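Local coordinates for phosphotransferase (Eimeria tenella, PDB 6KRJ), which probably transfers phosphate from ATP to the 6-position of hexoses such as glucose and fructose, the entry step of glycolysis, at residues Q24-T29 with N274-P279; T67-G72 with K228-P233; A76-G81 with G154-F159; A245-W250 with V264-G269. All coordinates share one frame; numbering follows the deposited sequence. Where two conformers were deposited one is given.

Contact 1. Residues Q24-T29 with N274-P279; sequences QDLSKT and NLPTTP
L26 and T29, one helical turn apart on helix 20-44, meet the loop at N274 and P276 that precedes helix 279-286. The more closely packed part is around L26. Its CG stands anti to the backbone N (chi1 -165°), which carries the isobutyl end out to the loop: CD1 comes 3.4 Å from the backbone O of N274, and the other branch, CD2, lies 4.2 Å from the ring carbon CD of P276. L26 also packs on L391 of helix 371-403, while P276 rests on L18 and M299, so this inner side belongs to an apolar layer. P276 is the centre of an inverse gamma turn, with T277 N weakly bonded to L275 O, and two residues later T278 takes the N-cap position of helix 279-286, its hydroxyl bonded to D281. The contact therefore ties helix 20-44 of this hexokinase-family chain to the lead-in of helix 279-286. Toward solvent the fit is looser. N274 crosses T29 at about a right angle, its CB 3.9 Å from T29 CG2, and its amide ND2 approaches T29 OG1 at 3.4 Å with a bent angle of 134°, a weak bond. N274 was modelled in two conformers, so that link is doubtful. The hydroxyl of T29 is held more firmly within its own helix, where OG1 donates to D25 O at 3.2 Å. That carbonyl also accepts the backbone N-H of T29, the two donors arriving from opposite faces of its plane.

Contact 2. Residues T67-G72 with K228-P233; sequences TGNEKG and KGPGGP
P230 lies against the backbone O of T67 and the side-chain amide of N69, with no direct hydrogen bond between the segments. Its CA is 3.2 Å from T67 O, a CA-H...O contact, and its ring carbon CG is met by N69 OD1 at 3.3 Å. Beside this, G68 and G229 bring their CA atoms to 4.6 Å; lacking a CB, G68 lets the backbone of G229 and P230 come this close. A water adds a looser bridge, donating to T67 O at 2.9 Å and accepting a weak bond from G231 N. The next shell fixes the first turn. T67 OG1 accepts from N69 N at 3.1 Å, forming an ST turn, and the carboxylate of E70 folds back so that OE2, through its syn lone pair, takes the N-H of T67 at 2.8 Å (165°), while OE1 receives a weak bond from G68 N. Further out, E70 O is bonded to Y226 OH of helix 216-227, whose C-terminal end G229 leaves with positive phi. G68 pairs with G95, between strands 83-93 and 96-105, and P233 O meets T413 of strand 412-417, so the contact joins the lead-ins to strands 73-79 and 235-241, members of the protein's two large mixed sheets.

Contact 3. Residues A76-G81 with G154-F159; sequences ALDFGG and GFTFSF
F79 is approached by F159 edge to face: F159 CE2 sits 3.8 Å above the centre of the F79 ring, the centroids 5.0 Å apart and the planes at 61°, a T-shaped pair. F159 reaches it from beyond the strand end, with its CG beside the backbone N (chi1 -62°), and its CD2 also lies over the rim of one face of F157. F157 and F79 run side by side, their planes at 54°, so that F79 CD2 touches F157 CE1 at 3.5 Å. One step back, L77 lies alongside F155, L77 CD2 3.5 Å from F155 CE1, and L77 O lies in the plane of that ring at its edge. The two strands are neighbouring parallel members of the five-stranded sheet of an actin-like ATPase fold. F79 N donates to T156 O at 2.8 Å, and the last rung is S158 N to F79 O at 3.1 Å. G80 and G81 follow in the Asp-Phe-Gly-Gly sequence that in this superfamily begins the phosphate-binding turn. Helices 122-139 and 193-203 cover the L77, F155 and F79 side. On the other face D78 forms a salt bridge with R85 and bonds to S455, whose backbone O receives T156 OG1.

Contact 4. Residues A245-W250 with V264-G269; sequences ANCCYW and VNVECG
Y249 and V264 form an antiparallel hydrogen-bonded pair, V264 N donating to Y249 O at 2.8 Å and Y249 N to V264 O at 3.0 Å. C248 and N265 follow as the non-hydrogen-bonded pair. Just past the strand end V266 N reaches C247 O at 3.1 Å; the chain then turns through positive phi at E267 and enters a 3-10 turn at C268. There side chains take over from backbone pairing. The side chains of N246 and N265 cross at about a right angle, with their amide planes 59° apart, and N246 ND2 donates to N265 OD1 at 2.9 Å (164°), the partner lying in the plane of the N246 amide. N246 OD1 accepts a weak bond from C268 N. N265 ND2 meets E267 OE2 on the anti side of the carboxylate at 3.0 Å, so N265 bridges N246 and E267, accepting from one and donating to the other. G269 N donates to a water at 2.8 Å, which lies 3.0 Å from A245 O. On the apolar face Y249, turned by its chi1 of 77° into the crowded position, has V266 CG2 at its ring edge (3.6 Å from CD1) and V264 alongside. Its hydroxyl bonds to E251. In hexokinase relatives the equivalents of N246 and E267 lie at the sugar-binding cleft, and the same is probable here. Strand 245-250 is flanked by strands 235-241 and 263-265; helix 20-44 packs on Y249, V266 and C268, helix 371-403 on C247 and Y249, and helix 216-227 covers C248.

From the N terminus, helix 20-44 opens contact 1, whose loop is closed only at 274-279 and encloses all the others. Residues 67-72 open contact 2; just after it strand 73-79 begins contact 3, closed at 154-159 and nested inside contact 2, which closes at 228-233. Contact 4 then opens and closes within 245-269, in series with both; none cross. Contact 3 pairs two strands of the five-stranded sheet and contact 4 two of the six-stranded one, their centres about 17 Å apart, while contact 2 joins the lead-ins to both. Contact 1, about 33 Å from contact 3 between centres and across the chain's middle, fastens helix 20-44 to the loop before helix 279-286.

Contact 1. Residues Q24-T29 with N274-P279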
# COMPACT_ATOMS: atom_id res chain seq x y z
N GLN A 24 4.16 -14.39 -17.65
CA GLN A 24 4.65 -15.63 -17.05
C GLN A 24 6.15 -15.57 -16.80
O GLN A 24 6.63 -16.05 -15.76
CB GLN A 24 4.28 -16.82 -17.93
CG GLN A 24 2.80 -17.16 -17.86
CD GLN A 24 2.40 -18.27 -18.82
OE1 GLN A 24 2.94 -18.38 -19.92
NE2 GLN A 24 1.44 -19.09 -18.40
N ASP A 25 6.91 -14.96 -17.72
CA ASP A 25 8.35 -14.80 -17.49
C ASP A 25 8.62 -13.87 -16.31
O ASP A 25 9.52 -14.13 -15.49
CB ASP A 25 9.05 -14.26 -18.73
CG ASP A 25 9.07 -15.26 -19.87
OD1 ASP A 25 8.74 -16.45 -19.64
OD2 ASP A 25 9.43 -14.85 -21.00
N LEU A 26 7.87 -12.78 -16.22
CA LEU A 26 8.05 -11.88 -15.08
C LEU A 26 7.69 -12.57 -13.77
O LEU A 26 8.35 -12.36 -12.75
CB LEU A 26 7.22 -10.61 -15.26
CG LEU A 26 7.64 -9.50 -14.30
CD1 LEU A 26 9.14 -9.25 -14.39
CD2 LEU A 26 6.85 -8.24 -14.62
N SER A 27 6.62 -13.37 -13.79
CA SER A 27 6.25 -14.13 -12.60
C SER A 27 7.38 -15.06 -12.17
O SER A 27 7.68 -15.17 -10.97
CB SER A 27 4.97 -14.93 -12.89
OG SER A 27 4.57 -15.68 -11.75
N LYS A 28 8.03 -15.72 -13.13
CA LYS A 28 9.16 -16.59 -12.77
C LYS A 28 10.31 -15.78 -12.17
O LYS A 28 10.92 -16.19 -11.17
CB LYS A 28 9.62 -17.36 -14.01
CG LYS A 28 10.98 -18.02 -13.88
CD LYS A 28 10.94 -19.17 -12.88
CE LYS A 28 11.78 -20.36 -13.33
NZ LYS A 28 12.97 -19.93 -14.11
N THR A 29 10.60 -14.61 -12.75
CA THR A 29 11.68 -13.78 -12.23
C THR A 29 11.39 -13.32 -10.81
O THR A 29 12.26 -13.33 -9.93
CB THR A 29 11.88 -12.57 -13.15
OG1 THR A 29 12.29 -13.02 -14.45
CG2 THR A 29 12.93 -11.64 -12.59
N ASN A 274 14.25 -7.64 -14.60
CA ASN A 274 13.56 -8.03 -15.83
C ASN A 274 12.27 -7.24 -16.04
O ASN A 274 11.29 -7.76 -16.59
CB ASN A 274 13.28 -9.54 -15.82
CG ASN A 274 12.80 -10.07 -17.16
OD1 ASN A 274 13.28 -9.64 -18.21
ND2 ASN A 274 11.84 -10.99 -17.13
N LEU A 275 12.23 -5.99 -15.61
CA LEU A 275 11.02 -5.20 -15.77
C LEU A 275 10.82 -4.84 -17.24
O LEU A 275 11.80 -4.61 -17.96
CB LEU A 275 11.09 -3.92 -14.95
CG LEU A 275 11.21 -4.05 -13.43
CD1 LEU A 275 11.10 -2.68 -12.77
CD2 LEU A 275 10.14 -4.99 -12.91
N PRO A 276 9.56 -4.75 -17.70
CA PRO A 276 9.28 -4.36 -19.09
C PRO A 276 9.40 -2.86 -19.31
O PRO A 276 8.43 -2.17 -19.67
CB PRO A 276 7.84 -4.86 -19.28
CG PRO A 276 7.23 -4.71 -17.91
CD PRO A 276 8.33 -5.03 -16.93
N THR A 277 10.60 -2.34 -19.09
CA THR A 277 10.81 -0.90 -19.08
C THR A 277 10.54 -0.28 -20.45
O THR A 277 10.98 -0.81 -21.48
CB THR A 277 12.24 -0.60 -18.65
OG1 THR A 277 12.47 -1.16 -17.36
CG2 THR A 277 12.48 0.90 -18.60
N THR A 278 9.82 0.84 -20.47
CA THR A 278 9.63 1.65 -21.67
C THR A 278 10.31 3.01 -21.49
O THR A 278 10.66 3.39 -20.37
CB THR A 278 8.14 1.86 -21.97
OG1 THR A 278 7.59 2.79 -21.03
CG2 THR A 278 7.36 0.54 -21.91
N PRO A 279 10.52 3.77 -22.58
CA PRO A 279 11.14 5.10 -22.43
C PRO A 279 10.41 6.02 -21.45
O PRO A 279 11.07 6.80 -20.75
CB PRO A 279 11.09 5.66 -23.85
CG PRO A 279 11.22 4.46 -24.71
CD PRO A 279 10.43 3.38 -24.00

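Contact 2. Residues T67-G72 with K228-P233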
# COMPACT_ATOMS: atom_id res chain seq x y z
N THR A 67 -9.21 -15.15 13.86
CA THR A 67 -10.24 -16.09 13.40
C THR A 67 -11.52 -15.40 12.97
O THR A 67 -12.32 -16.01 12.24
CB THR A 67 -10.56 -17.09 14.52
OG1 THR A 67 -11.14 -16.39 15.62
CG2 THR A 67 -9.30 -17.81 15.00
N GLY A 68 -11.75 -14.16 13.40
CA GLY A 68 -13.05 -13.55 13.23
C GLY A 68 -13.96 -13.70 14.44
O GLY A 68 -15.03 -13.09 14.46
N ASN A 69 -13.55 -14.47 15.43
CA ASN A 69 -14.36 -14.73 16.61
C ASN A 69 -13.94 -13.91 17.82
O ASN A 69 -14.67 -13.88 18.82
CB ASN A 69 -14.30 -16.22 16.98
CG ASN A 69 -14.87 -17.12 15.88
OD1 ASN A 69 -15.94 -16.86 15.33
ND2 ASN A 69 -14.14 -18.18 15.56
N GLU A 70 -12.78 -13.26 17.75
CA GLU A 70 -12.27 -12.49 18.87
C GLU A 70 -13.23 -11.36 19.23
O GLU A 70 -13.86 -10.77 18.35
CB GLU A 70 -10.89 -11.93 18.53
CG GLU A 70 -9.82 -12.97 18.24
CD GLU A 70 -9.74 -13.41 16.76
OE1 GLU A 70 -10.58 -13.01 15.93
OE2 GLU A 70 -8.79 -14.16 16.44
N LYS A 71 -13.34 -11.07 20.52
CA LYS A 71 -14.25 -10.04 21.00
C LYS A 71 -13.53 -9.13 21.97
O LYS A 71 -12.64 -9.55 22.71
CB LYS A 71 -15.49 -10.66 21.70
CG LYS A 71 -16.41 -11.42 20.76
CD LYS A 71 -17.29 -12.39 21.54
CE LYS A 71 -18.74 -11.95 21.55
NZ LYS A 71 -19.44 -12.34 22.82
N GLY A 72 -13.93 -7.86 21.95
CA GLY A 72 -13.42 -6.93 22.94
C GLY A 72 -13.18 -5.55 22.37
O GLY A 72 -13.48 -5.30 21.20
N LYS A 228 -13.70 -11.07 7.10
CA LYS A 228 -14.37 -12.08 6.29
C LYS A 228 -15.12 -13.07 7.16
O LYS A 228 -15.94 -13.83 6.65
CB LYS A 228 -13.35 -12.78 5.39
CG LYS A 228 -12.48 -13.82 6.06
CD LYS A 228 -11.38 -14.28 5.10
CE LYS A 228 -10.57 -15.45 5.65
NZ LYS A 228 -11.43 -16.65 5.87
N GLY A 229 -14.88 -13.06 8.48
CA GLY A 229 -15.56 -13.92 9.41
C GLY A 229 -14.85 -15.25 9.58
O GLY A 229 -13.87 -15.54 8.88
N PRO A 230 -15.31 -16.07 10.51
CA PRO A 230 -14.76 -17.43 10.64
C PRO A 230 -15.09 -18.29 9.43
O PRO A 230 -16.13 -18.13 8.79
CB PRO A 230 -15.42 -17.97 11.92
CG PRO A 230 -16.62 -17.09 12.15
CD PRO A 230 -16.29 -15.75 11.57
N GLY A 231 -14.18 -19.22 9.12
CA GLY A 231 -14.33 -20.07 7.95
C GLY A 231 -13.95 -19.37 6.65
O GLY A 231 -13.58 -18.19 6.62
N GLY A 232 -14.06 -20.12 5.55
CA GLY A 232 -13.68 -19.63 4.25
C GLY A 232 -12.19 -19.79 4.01
O GLY A 232 -11.42 -20.09 4.94
N PRO A 233 -11.74 -19.60 2.77
CA PRO A 233 -10.31 -19.79 2.47
C PRO A 233 -9.46 -18.75 3.20
O PRO A 233 -9.83 -17.57 3.29
CB PRO A 233 -10.23 -19.62 0.95
CG PRO A 233 -11.47 -18.93 0.55
CD PRO A 233 -12.51 -19.11 1.62
O HOH W 1 -11.64 -18.68 11.28

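Contact 3. Residues A76-G81 with G154-F159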
# COMPACT_ATOMS: atom_id res chain seq x y z
N ALA A 76 -5.97 1.54 18.33
CA ALA A 76 -4.86 1.67 17.41
C ALA A 76 -4.45 3.13 17.33
O ALA A 76 -5.28 4.03 17.50
CB ALA A 76 -5.20 1.15 16.01
N LEU A 77 -3.16 3.35 17.08
CA LEU A 77 -2.63 4.67 16.76
C LEU A 77 -1.98 4.58 15.39
O LEU A 77 -1.10 3.75 15.17
CB LEU A 77 -1.62 5.13 17.81
CG LEU A 77 -0.85 6.42 17.55
CD1 LEU A 77 -1.81 7.61 17.52
CD2 LEU A 77 0.22 6.58 18.65
N ASP A 78 -2.42 5.43 14.48
CA ASP A 78 -2.02 5.43 13.08
C ASP A 78 -1.21 6.72 12.88
O ASP A 78 -1.78 7.81 12.78
CB ASP A 78 -3.27 5.37 12.20
CG ASP A 78 -2.97 5.56 10.72
OD1 ASP A 78 -1.79 5.65 10.34
OD2 ASP A 78 -3.95 5.59 9.93
N PHE A 79 0.11 6.57 12.83
CA PHE A 79 1.02 7.70 12.66
C PHE A 79 1.85 7.43 11.40
O PHE A 79 2.84 6.70 11.44
CB PHE A 79 1.88 7.88 13.90
CG PHE A 79 2.92 8.98 13.80
CD1 PHE A 79 2.74 10.07 12.96
CD2 PHE A 79 4.07 8.92 14.58
CE1 PHE A 79 3.71 11.07 12.88
CE2 PHE A 79 5.03 9.92 14.53
CZ PHE A 79 4.85 10.99 13.67
N GLY A 80 1.41 7.99 10.27
CA GLY A 80 2.13 7.81 9.02
C GLY A 80 2.48 9.12 8.35
O GLY A 80 2.76 9.15 7.15
N GLY A 81 2.49 10.19 9.12
CA GLY A 81 2.67 11.52 8.59
C GLY A 81 1.99 12.53 9.48
O GLY A 81 1.72 12.25 10.65
N GLY A 154 -2.51 -1.35 19.09
CA GLY A 154 -1.57 -1.53 17.99
C GLY A 154 -1.15 -0.20 17.40
O GLY A 154 -1.95 0.73 17.30
N PHE A 155 0.11 -0.11 16.99
CA PHE A 155 0.73 1.14 16.57
C PHE A 155 1.20 0.98 15.14
O PHE A 155 2.09 0.16 14.86
CB PHE A 155 1.87 1.46 17.54
CG PHE A 155 2.55 2.79 17.34
CD1 PHE A 155 1.94 3.83 16.66
CD2 PHE A 155 3.80 3.01 17.91
CE1 PHE A 155 2.59 5.07 16.53
CE2 PHE A 155 4.46 4.24 17.78
CZ PHE A 155 3.85 5.26 17.08
N THR A 156 0.61 1.72 14.21
CA THR A 156 1.07 1.78 12.83
C THR A 156 1.97 3.00 12.74
O THR A 156 1.52 4.13 12.93
CB THR A 156 -0.09 1.86 11.84
OG1 THR A 156 -0.99 0.77 12.05
CG2 THR A 156 0.44 1.84 10.39
N PHE A 157 3.26 2.76 12.48
CA PHE A 157 4.30 3.78 12.50
C PHE A 157 4.98 3.67 11.15
O PHE A 157 5.89 2.86 10.97
CB PHE A 157 5.25 3.54 13.68
CG PHE A 157 6.31 4.60 13.83
CD1 PHE A 157 5.96 5.91 14.13
CD2 PHE A 157 7.65 4.29 13.68
CE1 PHE A 157 6.93 6.89 14.26
CE2 PHE A 157 8.63 5.26 13.82
CZ PHE A 157 8.26 6.57 14.11
N SER A 158 4.51 4.46 10.18
CA SER A 158 4.86 4.23 8.77
C SER A 158 6.06 5.08 8.37
O SER A 158 5.98 5.97 7.53
CB SER A 158 3.66 4.51 7.88
OG SER A 158 2.55 3.72 8.27
N PHE A 159 7.20 4.78 9.00
CA PHE A 159 8.48 5.40 8.73
C PHE A 159 9.52 4.30 8.65
O PHE A 159 9.29 3.18 9.13
CB PHE A 159 8.86 6.42 9.82
CG PHE A 159 7.89 7.56 9.91
CD1 PHE A 159 8.03 8.68 9.11
CD2 PHE A 159 6.80 7.49 10.79
CE1 PHE A 159 7.11 9.74 9.18
CE2 PHE A 159 5.88 8.54 10.86
CZ PHE A 159 6.04 9.67 10.06

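Contact 4. Residues A245-W250 with V264-G269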
# COMPACT_ATOMS: atom_id res chain seq x y z
N ALA A 245 2.46 1.12 -3.80
CA ALA A 245 2.10 -0.28 -3.99
C ALA A 245 2.98 -1.15 -3.12
O ALA A 245 4.20 -0.97 -3.10
CB ALA A 245 2.24 -0.69 -5.46
N ASN A 246 2.36 -2.06 -2.38
CA ASN A 246 3.15 -2.97 -1.55
C ASN A 246 2.33 -4.23 -1.31
O ASN A 246 1.11 -4.24 -1.49
CB ASN A 246 3.56 -2.33 -0.22
CG ASN A 246 4.61 -3.16 0.54
OD1 ASN A 246 5.36 -3.90 -0.07
ND2 ASN A 246 4.64 -3.05 1.87
N CYS A 247 3.01 -5.29 -0.89
CA CYS A 247 2.31 -6.54 -0.64
C CYS A 247 3.00 -7.31 0.47
O CYS A 247 4.20 -7.15 0.71
CB CYS A 247 2.23 -7.40 -1.90
SG CYS A 247 3.86 -7.88 -2.46
N CYS A 248 2.22 -8.14 1.15
CA CYS A 248 2.73 -9.01 2.20
C CYS A 248 2.11 -10.39 2.03
O CYS A 248 1.09 -10.55 1.34
CB CYS A 248 2.42 -8.45 3.60
SG CYS A 248 0.70 -8.51 4.05
N TYR A 249 2.73 -11.39 2.65
CA TYR A 249 2.15 -12.73 2.53
C TYR A 249 2.60 -13.62 3.68
O TYR A 249 3.62 -13.38 4.33
CB TYR A 249 2.49 -13.37 1.17
CG TYR A 249 3.90 -13.89 1.17
CD1 TYR A 249 4.98 -13.01 1.03
CD2 TYR A 249 4.17 -15.24 1.36
CE1 TYR A 249 6.28 -13.48 1.07
CE2 TYR A 249 5.47 -15.71 1.41
CZ TYR A 249 6.51 -14.84 1.27
OH TYR A 249 7.81 -15.30 1.32
N TRP A 250 1.85 -14.70 3.86
CA TRP A 250 2.14 -15.70 4.89
C TRP A 250 3.12 -16.74 4.33
O TRP A 250 2.82 -17.42 3.34
CB TRP A 250 0.83 -16.35 5.33
CG TRP A 250 0.97 -17.26 6.51
CD1 TRP A 250 0.89 -16.92 7.84
CD2 TRP A 250 1.18 -18.67 6.47
NE1 TRP A 250 1.07 -18.04 8.62
CE2 TRP A 250 1.25 -19.12 7.80
CE3 TRP A 250 1.33 -19.60 5.43
CZ2 TRP A 250 1.46 -20.47 8.13
CZ3 TRP A 250 1.53 -20.94 5.76
CH2 TRP A 250 1.59 -21.35 7.09
N VAL A 264 5.50 -11.95 5.92
CA VAL A 264 6.62 -11.21 5.36
C VAL A 264 6.08 -9.97 4.64
O VAL A 264 5.17 -10.07 3.81
CB VAL A 264 7.42 -12.08 4.37
CG1 VAL A 264 8.55 -11.23 3.73
CG2 VAL A 264 7.98 -13.32 5.07
N ASN A 265 6.64 -8.81 4.98
CA ASN A 265 6.40 -7.56 4.27
C ASN A 265 7.42 -7.48 3.15
O ASN A 265 8.60 -7.17 3.37
CB ASN A 265 6.49 -6.39 5.24
CG ASN A 265 6.51 -5.05 4.53
OD1 ASN A 265 6.18 -4.95 3.36
ND2 ASN A 265 6.93 -4.00 5.25
N VAL A 266 6.97 -7.73 1.92
CA VAL A 266 7.89 -7.95 0.81
C VAL A 266 8.61 -6.66 0.42
O VAL A 266 9.79 -6.69 0.05
CB VAL A 266 7.12 -8.54 -0.39
CG1 VAL A 266 8.04 -8.69 -1.60
CG2 VAL A 266 6.51 -9.87 0.01
N GLU A 267 7.91 -5.52 0.51
CA GLU A 267 8.38 -4.25 -0.04
C GLU A 267 8.67 -4.40 -1.54
O GLU A 267 9.75 -4.09 -2.04
CB GLU A 267 9.59 -3.72 0.74
CG GLU A 267 9.24 -3.30 2.19
CD GLU A 267 8.32 -2.06 2.28
OE1 GLU A 267 8.18 -1.32 1.28
OE2 GLU A 267 7.73 -1.83 3.36
N CYS A 268 7.65 -4.90 -2.25
CA CYS A 268 7.78 -5.26 -3.66
C CYS A 268 7.85 -4.05 -4.58
O CYS A 268 8.17 -4.23 -5.76
CB CYS A 268 6.60 -6.15 -4.09
SG CYS A 268 5.03 -5.29 -3.91
N GLY A 269 7.58 -2.85 -4.07
CA GLY A 269 7.68 -1.67 -4.93
C GLY A 269 9.06 -1.51 -5.53
O GLY A 269 9.20 -0.98 -6.64
O HOH W 2 6.78 -1.58 -1.69